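Local atomic coordinates of malonyl acyl carrier protein transacylase (Streptococcus pneumoniae, PDB entry 3IM8), a protein that probably transfers the malonyl group of malonyl-CoA to holo acyl carrier protein, giving malonyl-ACP and free CoA for fatty acid synthesis. Residues D43-Y46 and L47-E51; P63-L66 and A67-A71; A122-A125 and D126-K129; N158-T161 and P162-V166; L202-P205 and A206-K209. All blocks are in the same frame, centred on the assembly; numbering follows the deposited sequence.

Contact 1 (D43-Y46 and L47-E51)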
loop_
_atom_site.group_PDB
_atom_site.type_symbol
_atom_site.label_atom_id
_atom_site.label_comp_id
_atom_site.label_asym_id
_atom_site.label_seq_id
_atom_site.Cartn_x
_atom_site.Cartn_y
_atom_site.Cartn_z
ATOM N N ASP A 43 -10.102 -13.244 16.623
ATOM C CA ASP A 43 -11.245 -12.494 16.168
ATOM C C ASP A 43 -10.725 -11.176 15.601
ATOM O O ASP A 43 -10.461 -10.274 16.385
ATOM C CB ASP A 43 -12.192 -12.236 17.379
ATOM C CG ASP A 43 -13.509 -11.515 16.986
ATOM O OD1 ASP A 43 -13.644 -10.920 15.904
ATOM O OD2 ASP A 43 -14.414 -11.527 17.822
ATOM N N LEU A 44 -10.575 -11.074 14.263
ATOM C CA LEU A 44 -10.146 -9.811 13.628
ATOM C C LEU A 44 -11.182 -8.677 13.730
ATOM O O LEU A 44 -10.836 -7.474 13.768
ATOM C CB LEU A 44 -9.740 -10.029 12.159
ATOM C CG LEU A 44 -9.257 -8.832 11.305
ATOM C CD1 LEU A 44 -7.975 -8.215 11.833
ATOM C CD2 LEU A 44 -9.076 -9.283 9.820
ATOM N N ARG A 45 -12.456 -9.036 13.761
ATOM C CA ARG A 45 -13.501 -8.020 13.813
ATOM C C ARG A 45 -13.412 -7.273 15.185
ATOM O O ARG A 45 -13.472 -6.020 15.262
ATOM C CB ARG A 45 -14.867 -8.706 13.632
ATOM C CG ARG A 45 -16.105 -7.834 13.880
ATOM C CD ARG A 45 -16.342 -6.928 12.659
ATOM N NE ARG A 45 -15.701 -5.591 12.754
ATOM C CZ ARG A 45 -15.231 -4.907 11.726
ATOM N NH1 ARG A 45 -15.296 -5.416 10.496
ATOM N NH2 ARG A 45 -14.679 -3.715 11.929
ATOM N N TYR A 46 -13.305 -8.063 16.259
ATOM C CA TYR A 46 -13.087 -7.516 17.601
ATOM C C TYR A 46 -11.775 -6.688 17.672
ATOM O O TYR A 46 -11.736 -5.575 18.210
ATOM C CB TYR A 46 -13.044 -8.659 18.611
ATOM C CG TYR A 46 -12.877 -8.151 20.021
ATOM C CD1 TYR A 46 -13.937 -7.483 20.680
ATOM C CD2 TYR A 46 -11.661 -8.303 20.688
ATOM C CE1 TYR A 46 -13.775 -6.961 21.990
ATOM C CE2 TYR A 46 -11.479 -7.818 21.981
ATOM C CZ TYR A 46 -12.529 -7.143 22.635
ATOM O OH TYR A 46 -12.309 -6.679 23.921
ATOM N N LEU A 47 -10.692 -7.209 17.089
ATOM C CA LEU A 47 -9.436 -6.420 17.040
ATOM C C LEU A 47 -9.681 -5.076 16.393
ATOM O O LEU A 47 -9.331 -4.020 16.950
ATOM C CB LEU A 47 -8.331 -7.187 16.298
ATOM C CG LEU A 47 -6.909 -6.629 16.239
ATOM C CD1 LEU A 47 -5.887 -7.737 16.027
ATOM C CD2 LEU A 47 -6.801 -5.605 15.161
ATOM N N ILE A 48 -10.303 -5.089 15.217
ATOM C CA ILE A 48 -10.510 -3.846 14.492
ATOM C C ILE A 48 -11.400 -2.839 15.286
ATOM O O ILE A 48 -11.189 -1.597 15.264
ATOM C CB ILE A 48 -11.066 -4.098 13.013
ATOM C CG1 ILE A 48 -9.972 -4.720 12.113
ATOM C CG2 ILE A 48 -11.487 -2.790 12.380
ATOM C CD1 ILE A 48 -10.535 -5.495 10.865
ATOM N N ASP A 49 -12.404 -3.376 15.954
ATOM C CA ASP A 49 -13.386 -2.587 16.657
ATOM C C ASP A 49 -12.981 -2.078 18.067
ATOM O O ASP A 49 -13.615 -1.124 18.589
ATOM C CB ASP A 49 -14.651 -3.432 16.809
ATOM C CG ASP A 49 -15.312 -3.716 15.496
ATOM O OD1 ASP A 49 -15.022 -2.998 14.518
ATOM O OD2 ASP A 49 -16.129 -4.632 15.443
ATOM N N THR A 50 -12.004 -2.745 18.709
ATOM C CA THR A 50 -11.795 -2.528 20.149
ATOM C C THR A 50 -10.323 -2.446 20.585
ATOM O O THR A 50 -10.062 -1.906 21.653
ATOM C CB THR A 50 -12.488 -3.622 20.992
ATOM O OG1 THR A 50 -13.730 -3.987 20.378
ATOM C CG2 THR A 50 -12.760 -3.147 22.442
ATOM N N GLU A 51 -9.407 -3.035 19.830
ATOM C CA GLU A 51 -8.010 -3.050 20.245
ATOM C C GLU A 51 -7.240 -2.032 19.429
ATOM O O GLU A 51 -6.708 -2.360 18.369
ATOM C CB GLU A 51 -7.408 -4.443 20.058
ATOM C CG GLU A 51 -7.914 -5.476 21.053
ATOM C CD GLU A 51 -7.491 -6.886 20.692
ATOM O OE1 GLU A 51 -7.020 -7.616 21.590
ATOM O OE2 GLU A 51 -7.630 -7.267 19.511
#
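Arg45 grips Asp49 side-on, giving one nitrogen to each carboxylate oxygen: NE of Arg45 lies 2.9 Å from OD2 of Asp49, and NH2 of Arg45 lies 2.7 Å from OD1 of Asp49. The arginine chain folds at chi2 (78°) and chi3 (-93°), which turns a side chain that starts away from the next turn back over it. In this salt bridge both oxygens lie in the guanidinium plane, at its edge, and are met on their syn sides though out of the carboxylate plane, the two planes being 26° apart. The pair spans one turn of the short helix 44-50, whose N-cap is Asp43; Tyr46 N lies 2.9 Å from Asp43 OD1, an almost straight capping bond that arrives from above the carboxylate plane. Second partners tie this turn to the chain before it, since Asp49 OD2 also bridges to Arg20 and Arg45 NH2 donates to Met18 O. On another side of the helix, Thr50 CB sits over one face of the Tyr46 ring, 4.0 Å from the ring centroid and displaced toward the rim. The apolar side is turned to helix 58-78: there CG of Leu44 meets CD1 of Ile48 at 3.6 Å, the two side chains crossing at a slant.

Contact 2 (P63-L66 and A67-A71)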
loop_
_atom_site.group_PDB
_atom_site.type_symbol
_atom_site.label_atom_id
_atom_site.label_comp_id
_atom_site.label_asym_id
_atom_site.label_seq_id
_atom_site.Cartn_x
_atom_site.Cartn_y
_atom_site.Cartn_z
ATOM N N PRO A 63 -2.958 -7.630 8.018
ATOM C CA PRO A 63 -4.166 -8.460 7.711
ATOM C C PRO A 63 -5.479 -7.726 8.010
ATOM O O PRO A 63 -6.482 -7.966 7.351
ATOM C CB PRO A 63 -3.971 -9.697 8.585
ATOM C CG PRO A 63 -3.041 -9.223 9.741
ATOM C CD PRO A 63 -2.090 -8.288 9.019
ATOM N N ALA A 64 -5.466 -6.773 8.936
ATOM C CA ALA A 64 -6.691 -6.012 9.214
ATOM C C ALA A 64 -7.118 -5.230 8.012
ATOM O O ALA A 64 -8.266 -5.312 7.613
ATOM C CB ALA A 64 -6.509 -5.027 10.422
ATOM N N ILE A 65 -6.178 -4.455 7.447
ATOM C CA ILE A 65 -6.471 -3.639 6.262
ATOM C C ILE A 65 -6.772 -4.578 5.080
ATOM O O ILE A 65 -7.731 -4.383 4.365
ATOM C CB ILE A 65 -5.294 -2.691 5.892
ATOM C CG1 ILE A 65 -5.209 -1.553 6.894
ATOM C CG2 ILE A 65 -5.494 -2.072 4.448
ATOM C CD1 ILE A 65 -3.889 -0.868 6.905
ATOM N N LEU A 66 -5.933 -5.593 4.862
ATOM C CA LEU A 66 -6.194 -6.443 3.685
ATOM C C LEU A 66 -7.610 -7.059 3.689
ATOM O O LEU A 66 -8.291 -7.069 2.671
ATOM C CB LEU A 66 -5.121 -7.537 3.510
ATOM C CG LEU A 66 -5.430 -8.542 2.378
ATOM C CD1 LEU A 66 -4.250 -8.668 1.383
ATOM C CD2 LEU A 66 -5.920 -9.930 2.899
ATOM N N ALA A 67 -8.038 -7.576 4.833
ATOM C CA ALA A 67 -9.342 -8.198 4.970
ATOM C C ALA A 67 -10.423 -7.157 4.752
ATOM O O ALA A 67 -11.400 -7.423 4.065
ATOM C CB ALA A 67 -9.480 -8.814 6.345
ATOM N N THR A 68 -10.234 -5.960 5.323
ATOM C CA THR A 68 -11.192 -4.874 5.176
ATOM C C THR A 68 -11.302 -4.402 3.730
ATOM O O THR A 68 -12.376 -4.321 3.191
ATOM C CB THR A 68 -10.812 -3.734 6.053
ATOM O OG1 THR A 68 -10.889 -4.171 7.418
ATOM C CG2 THR A 68 -11.792 -2.578 5.818
ATOM N N SER A 69 -10.169 -4.137 3.108
ATOM C CA SER A 69 -10.127 -3.782 1.698
ATOM C C SER A 69 -10.719 -4.824 0.764
ATOM O O SER A 69 -11.512 -4.470 -0.100
ATOM C CB SER A 69 -8.687 -3.532 1.284
ATOM O OG SER A 69 -8.191 -2.455 2.051
ATOM N N VAL A 70 -10.276 -6.075 0.871
ATOM C CA VAL A 70 -10.877 -7.170 0.064
ATOM C C VAL A 70 -12.388 -7.211 0.230
ATOM O O VAL A 70 -13.129 -7.349 -0.768
ATOM C CB VAL A 70 -10.233 -8.528 0.350
ATOM C CG1 VAL A 70 -10.900 -9.649 -0.442
ATOM C CG2 VAL A 70 -8.747 -8.454 -0.044
ATOM N N ALA A 71 -12.858 -7.074 1.468
ATOM C CA ALA A 71 -14.320 -7.018 1.720
ATOM C C ALA A 71 -15.016 -5.852 0.987
ATOM O O ALA A 71 -16.101 -6.035 0.405
ATOM C CB ALA A 71 -14.572 -6.895 3.162
#
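The flat groups joining Pro63-Leu66 to Ala67-Ala71 are peptide carbonyls of helix 58-78, and that of Ala64 is approached from both sides of its plane, each donor tilted from it. Thr68 OG1, at 2.9 Å from Ala64 O, comes from one side, and Thr68 N, at 3.1 Å from Ala64 O, from the other. The hydroxyl can reach back because OG1 stands beside its own backbone N (chi1 -64°), and a buried polar side chain is thereby satisfied by the preceding turn. The Ile65 carbonyl is used differently: Ser69 N, 2.8 Å from Ile65 O, approaches nearly along the C=O axis. The Ser69 hydroxyl has a partner beyond the helix, Gly273 O. Its OG also touches CG2 of Ile65 at 3.6 Å. Every residue in touch here is buried, and neighbouring helices cover different sides: 44-50 packs on Ala64, Ala67 and Thr68, whereas 92-99 and 105-122 enclose Leu66 and Val70. The side chain of Ile65 is about 9 Å from that of Ser90, the predicted active-site serine. Leu66 and Val70 run side by side and point the same way, with CG of Leu66 4.1 Å from CG2 of Val70.

Contact 3 (A122-A125 and D126-K129)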
loop_
_atom_site.group_PDB
_atom_site.type_symbol
_atom_site.label_atom_id
_atom_site.label_comp_id
_atom_site.label_asym_id
_atom_site.label_seq_id
_atom_site.Cartn_x
_atom_site.Cartn_y
_atom_site.Cartn_z
ATOM N N ALA A 122 12.258 -6.525 11.603
ATOM C CA ALA A 122 13.435 -6.084 10.909
ATOM C C ALA A 122 13.557 -4.559 10.994
ATOM O O ALA A 122 14.660 -4.027 10.989
ATOM C CB ALA A 122 13.412 -6.557 9.463
ATOM N N ALA A 123 12.426 -3.853 11.084
ATOM C CA ALA A 123 12.459 -2.407 11.115
ATOM C C ALA A 123 11.364 -1.864 12.045
ATOM O O ALA A 123 10.257 -1.573 11.563
ATOM C CB ALA A 123 12.305 -1.841 9.676
ATOM N N PRO A 124 11.639 -1.744 13.381
ATOM C CA PRO A 124 10.484 -1.341 14.252
ATOM C C PRO A 124 9.959 0.093 13.949
ATOM O O PRO A 124 10.697 0.923 13.362
ATOM C CB PRO A 124 11.028 -1.506 15.706
ATOM C CG PRO A 124 12.254 -2.458 15.566
ATOM C CD PRO A 124 12.842 -2.111 14.179
ATOM N N ALA A 125 8.714 0.370 14.359
ATOM C CA ALA A 125 7.977 1.593 13.962
ATOM C C ALA A 125 8.648 2.908 14.347
ATOM O O ALA A 125 8.469 3.939 13.657
ATOM C CB ALA A 125 6.544 1.575 14.501
ATOM N N ASP A 126 9.435 2.874 15.416
ATOM C CA ASP A 126 10.122 4.081 15.849
ATOM C C ASP A 126 11.580 4.156 15.371
ATOM O O ASP A 126 12.213 5.176 15.602
ATOM C CB ASP A 126 10.057 4.224 17.397
ATOM C CG ASP A 126 10.422 5.657 17.901
ATOM O OD1 ASP A 126 11.130 5.724 18.927
ATOM O OD2 ASP A 126 10.025 6.697 17.293
ATOM N N SER A 127 12.114 3.112 14.717
ATOM C CA SER A 127 13.550 3.097 14.289
ATOM C C SER A 127 13.767 3.918 12.980
ATOM O O SER A 127 12.786 4.338 12.348
ATOM C CB SER A 127 14.055 1.651 14.160
ATOM O OG SER A 127 13.369 0.988 13.113
ATOM N N GLY A 128 15.017 4.173 12.586
ATOM C CA GLY A 128 15.327 5.006 11.396
ATOM C C GLY A 128 14.559 6.330 11.181
ATOM O O GLY A 128 14.038 6.909 12.113
ATOM N N LYS A 129 14.488 6.836 9.956
ATOM C CA LYS A 129 13.851 8.139 9.757
ATOM C C LYS A 129 13.186 8.155 8.366
ATOM O O LYS A 129 13.564 7.361 7.516
ATOM C CB LYS A 129 14.874 9.284 9.953
ATOM C CG LYS A 129 14.264 10.726 9.937
ATOM C CD LYS A 129 15.038 11.839 10.692
ATOM C CE LYS A 129 14.350 13.214 10.374
ATOM N NZ LYS A 129 14.632 14.413 11.252
#
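A type I beta turn from Pro124 to Ser127 reverses the chain in the loop that leads from helix 105-122 to strand 129-134, and Pro124 and Ser127 meet across it. The turn is closed at the Pro124 carbonyl, which accepts twice from the same serine. Ser127 N lies 2.9 Å from Pro124 O and comes from above the carbonyl plane, 54° out of it. The hydroxyl takes a flatter path: Ser127 OG is 2.7 Å from Pro124 O and tilted only 16° from that plane. Its torsion explains this, for chi1 of 65° sets OG between the backbone N and the carbonyl carbon and thus folds it back over the start of the turn. Amide and hydroxyl of one residue therefore hold one oxygen, tying the reversal down by a side chain as well as by the backbone. Ala125 and Asp126 occupy the exposed corner; Asp126 OD2 forms a salt bridge with Lys193. At the inner end Ala123 is buried against Pro197, Phe198 and Leu203, its side chain about 10 Å from that of His199, a predicted active-site residue. Ser127 also touches Pro197. Besides the carbonyl, the serine hydroxyl meets the proline ring, with Ser127 OG 3.3 Å from CD of Pro124.

Contact 4 (N158-T161 and P162-V166)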
loop_
_atom_site.group_PDB
_atom_site.type_symbol
_atom_site.label_atom_id
_atom_site.label_comp_id
_atom_site.label_asym_id
_atom_site.label_seq_id
_atom_site.Cartn_x
_atom_site.Cartn_y
_atom_site.Cartn_z
ATOM N N ASN A 158 9.087 6.323 -1.228
ATOM C CA ASN A 158 7.761 6.401 -1.810
ATOM C C ASN A 158 7.723 7.507 -2.821
ATOM O O ASN A 158 7.795 8.660 -2.451
ATOM C CB ASN A 158 6.685 6.647 -0.742
ATOM C CG ASN A 158 6.532 5.479 0.254
ATOM O OD1 ASN A 158 7.211 5.425 1.254
ATOM N ND2 ASN A 158 5.622 4.575 -0.027
ATOM N N TYR A 159 7.606 7.156 -4.090
ATOM C CA TYR A 159 7.344 8.155 -5.143
ATOM C C TYR A 159 5.827 8.343 -5.259
ATOM O O TYR A 159 5.174 7.678 -6.055
ATOM C CB TYR A 159 7.913 7.729 -6.506
ATOM C CG TYR A 159 9.446 7.659 -6.542
ATOM C CD1 TYR A 159 10.130 6.502 -6.123
ATOM C CD2 TYR A 159 10.201 8.727 -7.004
ATOM C CE1 TYR A 159 11.524 6.421 -6.154
ATOM C CE2 TYR A 159 11.632 8.642 -7.049
ATOM C CZ TYR A 159 12.264 7.480 -6.611
ATOM O OH TYR A 159 13.617 7.352 -6.647
ATOM N N ASN A 160 5.278 9.262 -4.469
ATOM C CA ASN A 160 3.813 9.488 -4.429
ATOM C C ASN A 160 3.258 10.349 -5.577
ATOM O O ASN A 160 2.333 9.923 -6.287
ATOM C CB ASN A 160 3.342 10.010 -3.042
ATOM C CG ASN A 160 3.786 9.120 -1.876
ATOM O OD1 ASN A 160 3.905 7.897 -2.000
ATOM N ND2 ASN A 160 3.981 9.740 -0.709
ATOM N N THR A 161 3.787 11.561 -5.715
ATOM C CA THR A 161 3.496 12.477 -6.830
ATOM C C THR A 161 4.827 13.078 -7.345
ATOM O O THR A 161 5.858 12.922 -6.672
ATOM C CB THR A 161 2.527 13.612 -6.408
ATOM O OG1 THR A 161 3.238 14.593 -5.648
ATOM C CG2 THR A 161 1.338 13.042 -5.530
ATOM N N PRO A 162 4.823 13.728 -8.544
ATOM C CA PRO A 162 6.069 14.387 -8.977
ATOM C C PRO A 162 6.556 15.456 -7.969
ATOM O O PRO A 162 7.756 15.819 -7.958
ATOM C CB PRO A 162 5.692 15.023 -10.322
ATOM C CG PRO A 162 4.553 14.142 -10.871
ATOM C CD PRO A 162 3.767 13.782 -9.594
ATOM N N ALA A 163 5.662 15.909 -7.087
ATOM C CA ALA A 163 6.038 16.913 -6.052
ATOM C C ALA A 163 5.913 16.397 -4.594
ATOM O O ALA A 163 5.697 17.152 -3.658
ATOM C CB ALA A 163 5.278 18.218 -6.275
ATOM N N GLN A 164 6.010 15.083 -4.435
ATOM C CA GLN A 164 5.849 14.470 -3.124
ATOM C C GLN A 164 6.589 13.146 -3.065
ATOM O O GLN A 164 6.063 12.110 -3.471
ATOM C CB GLN A 164 4.367 14.259 -2.809
ATOM C CG GLN A 164 3.991 14.548 -1.365
ATOM C CD GLN A 164 4.049 13.312 -0.489
ATOM O OE1 GLN A 164 5.114 12.725 -0.295
ATOM N NE2 GLN A 164 2.902 12.910 0.045
ATOM N N ILE A 165 7.816 13.187 -2.560
ATOM C CA ILE A 165 8.641 11.991 -2.501
ATOM C C ILE A 165 9.185 11.806 -1.098
ATOM O O ILE A 165 9.817 12.713 -0.541
ATOM C CB ILE A 165 9.821 12.081 -3.552
ATOM C CG1 ILE A 165 9.205 11.961 -4.968
ATOM C CG2 ILE A 165 10.888 10.983 -3.282
ATOM C CD1 ILE A 165 10.053 12.420 -6.128
ATOM N N VAL A 166 8.921 10.640 -0.518
ATOM C CA VAL A 166 9.431 10.347 0.784
ATOM C C VAL A 166 10.762 9.607 0.671
ATOM O O VAL A 166 10.854 8.552 -0.001
ATOM C CB VAL A 166 8.447 9.482 1.654
ATOM C CG1 VAL A 166 9.024 9.276 3.081
ATOM C CG2 VAL A 166 7.048 10.121 1.695
#
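Chi1 of 77° puts the Thr161 hydroxyl between its backbone N and carbonyl carbon, over the turn that follows, where Ala163 N donates to Thr161 OG1 at 3.1 Å. A bend at chi2 (-93°) brings the Gln164 amide across to Asn160. There ND2 of Asn160 lies 3.2 Å from OE1 of Gln164, a hydrogen bond whose donor comes from above the acceptor's plane and not on a lone pair, the two amides standing almost perpendicular (88°). Both groups belong to a beta hairpin closed by a type I turn from Thr161 to Gln164. Beside the turn is a classic beta bulge: Asn160 and Thr161 together face Gln164, whose O receives Thr161 N at 3.2 Å and, more weakly, Asn160 N. Regular pairing resumes at Tyr159 and Ile165, a non-hydrogen-bonded pair in which CD2 of Tyr159 touches CD1 of Ile165 at 3.8 Å; Asn158 and Val166 follow, linked by two backbone bonds. The phenol OH bonds to Glu142. Asn158 lies about 4 Å, side chain to side chain, from His199 of the predicted active site. Tyr159 and Ile165 pack against helix 138-148; on the other face Thr161 and Gln164 meet Phe281 of helix 277-285. Strands 129-134 and 252-253 flank the hairpin in the mixed sheet.

Contact 5 (L202-P205 and A206-K209)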
loop_
_atom_site.group_PDB
_atom_site.type_symbol
_atom_site.label_atom_id
_atom_site.label_comp_id
_atom_site.label_asym_id
_atom_site.label_seq_id
_atom_site.Cartn_x
_atom_site.Cartn_y
_atom_site.Cartn_z
ATOM N N LEU A 202 17.497 -1.552 4.264
ATOM C CA LEU A 202 17.389 -1.948 5.684
ATOM C C LEU A 202 16.448 -3.116 5.814
ATOM O O LEU A 202 16.554 -3.912 6.749
ATOM C CB LEU A 202 16.963 -0.786 6.576
ATOM C CG LEU A 202 18.032 0.313 6.544
ATOM C CD1 LEU A 202 17.466 1.676 6.888
ATOM C CD2 LEU A 202 19.254 -0.065 7.419
ATOM N N LEU A 203 15.547 -3.263 4.840
ATOM C CA LEU A 203 14.557 -4.342 4.931
ATOM C C LEU A 203 14.987 -5.632 4.267
ATOM O O LEU A 203 14.199 -6.581 4.190
ATOM C CB LEU A 203 13.186 -3.880 4.392
ATOM C CG LEU A 203 12.429 -3.252 5.585
ATOM C CD1 LEU A 203 13.133 -1.973 6.102
ATOM C CD2 LEU A 203 10.981 -2.985 5.247
ATOM N N GLU A 204 16.229 -5.681 3.791
ATOM C CA GLU A 204 16.775 -6.888 3.134
ATOM C C GLU A 204 16.598 -8.158 3.983
ATOM O O GLU A 204 16.123 -9.159 3.474
ATOM C CB GLU A 204 18.235 -6.672 2.646
ATOM C CG GLU A 204 18.619 -7.479 1.360
ATOM C CD GLU A 204 18.901 -8.953 1.668
ATOM O OE1 GLU A 204 18.903 -9.811 0.772
ATOM O OE2 GLU A 204 19.126 -9.270 2.840
ATOM N N PRO A 205 16.929 -8.106 5.289
ATOM C CA PRO A 205 16.586 -9.257 6.154
ATOM C C PRO A 205 15.088 -9.657 6.118
ATOM O O PRO A 205 14.744 -10.867 6.064
ATOM C CB PRO A 205 16.970 -8.774 7.574
ATOM C CG PRO A 205 18.064 -7.726 7.356
ATOM C CD PRO A 205 17.732 -7.074 5.998
ATOM N N ALA A 206 14.199 -8.667 6.154
ATOM C CA ALA A 206 12.777 -8.962 6.030
ATOM C C ALA A 206 12.511 -9.723 4.704
ATOM O O ALA A 206 11.855 -10.795 4.700
ATOM C CB ALA A 206 11.917 -7.668 6.147
ATOM N N SER A 207 13.051 -9.183 3.605
ATOM C CA SER A 207 12.787 -9.707 2.259
ATOM C C SER A 207 13.218 -11.181 2.060
ATOM O O SER A 207 12.624 -11.908 1.245
ATOM C CB SER A 207 13.416 -8.813 1.210
ATOM O OG SER A 207 14.783 -9.052 1.147
ATOM N N GLN A 208 14.224 -11.605 2.836
ATOM C CA GLN A 208 14.746 -12.994 2.812
ATOM C C GLN A 208 13.788 -13.953 3.417
ATOM O O GLN A 208 13.581 -15.055 2.892
ATOM C CB GLN A 208 16.075 -13.109 3.564
ATOM C CG GLN A 208 17.293 -12.659 2.769
ATOM C CD GLN A 208 17.727 -13.702 1.725
ATOM O OE1 GLN A 208 17.144 -13.778 0.625
ATOM N NE2 GLN A 208 18.754 -14.518 2.069
ATOM N N LYS A 209 13.212 -13.543 4.540
ATOM C CA LYS A 209 12.236 -14.366 5.209
ATOM C C LYS A 209 10.975 -14.434 4.333
ATOM O O LYS A 209 10.318 -15.465 4.263
ATOM C CB LYS A 209 11.916 -13.798 6.592
ATOM C CG LYS A 209 12.937 -14.142 7.746
ATOM C CD LYS A 209 12.315 -13.895 9.148
ATOM C CE LYS A 209 13.309 -14.074 10.324
ATOM N NZ LYS A 209 13.819 -15.511 10.480
#
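Hydrogen bonds dominate where Leu203 and Glu204 meet Ser207 and Gln208, in the first turn of helix 204-215, with Leu203 at its N-cap position. Ser207 N binds Leu203 O at 2.9 Å. Glu204 O has two donors, Gln208 N at 3.2 Å and the hydroxyl of Ser207. The latter bond is the shorter: Ser207 OG is 2.7 Å from Glu204 O, in the carbonyl plane and on a lone pair. With chi1 at 77°, the serine oxygen stands between its own N and carbonyl carbon, turned back toward the preceding turn. Bonds from Gln208 N and Lys209 N to Pro205 O are weak.

Van der Waals contacts complete the turn. Glu204 and Gln208 run side by side in the same direction, OE1 of Glu204 being 3.8 Å from CG of Gln208; their flat ends are inclined 38° to each other. CB of Leu203 lies 4.4 Å from CB of Ala206, and these apolar residues face helix 105-122, with Leu203 on Met119 and Ala206 on Ala122. The Leu203 side chain is about 6 Å from that of His199, a predicted active-site residue. A buried serine hydroxyl thus finds its acceptor within its own helix, while the Glu204 carboxylate lies against the aliphatic CG of Gln208.

Contact 2 is wholly buried, contact 3 lies at the surface, and contacts 1, 4 and 5 combine buried and exposed sides. Contacts 1 and 2 each lie within one helix, and the two helices meet where CD2 of Leu44 packs on CB of Ala67 at 3.5 Å. A second pair forms where CB of Ala123 meets CD1 of Leu203 at 3.7 Å, bringing contact 3 against contact 5. Contact 4, on the opposite side of the chain's centre from contacts 1 and 2, is the strand contact. Chemistry follows place: a salt bridge within contact 1, hydroxyls bound to backbone carbonyls in contacts 2, 3 and 5, and bulged strand pairing in contact 4. Contacts 4 and 5 approach His199 most closely.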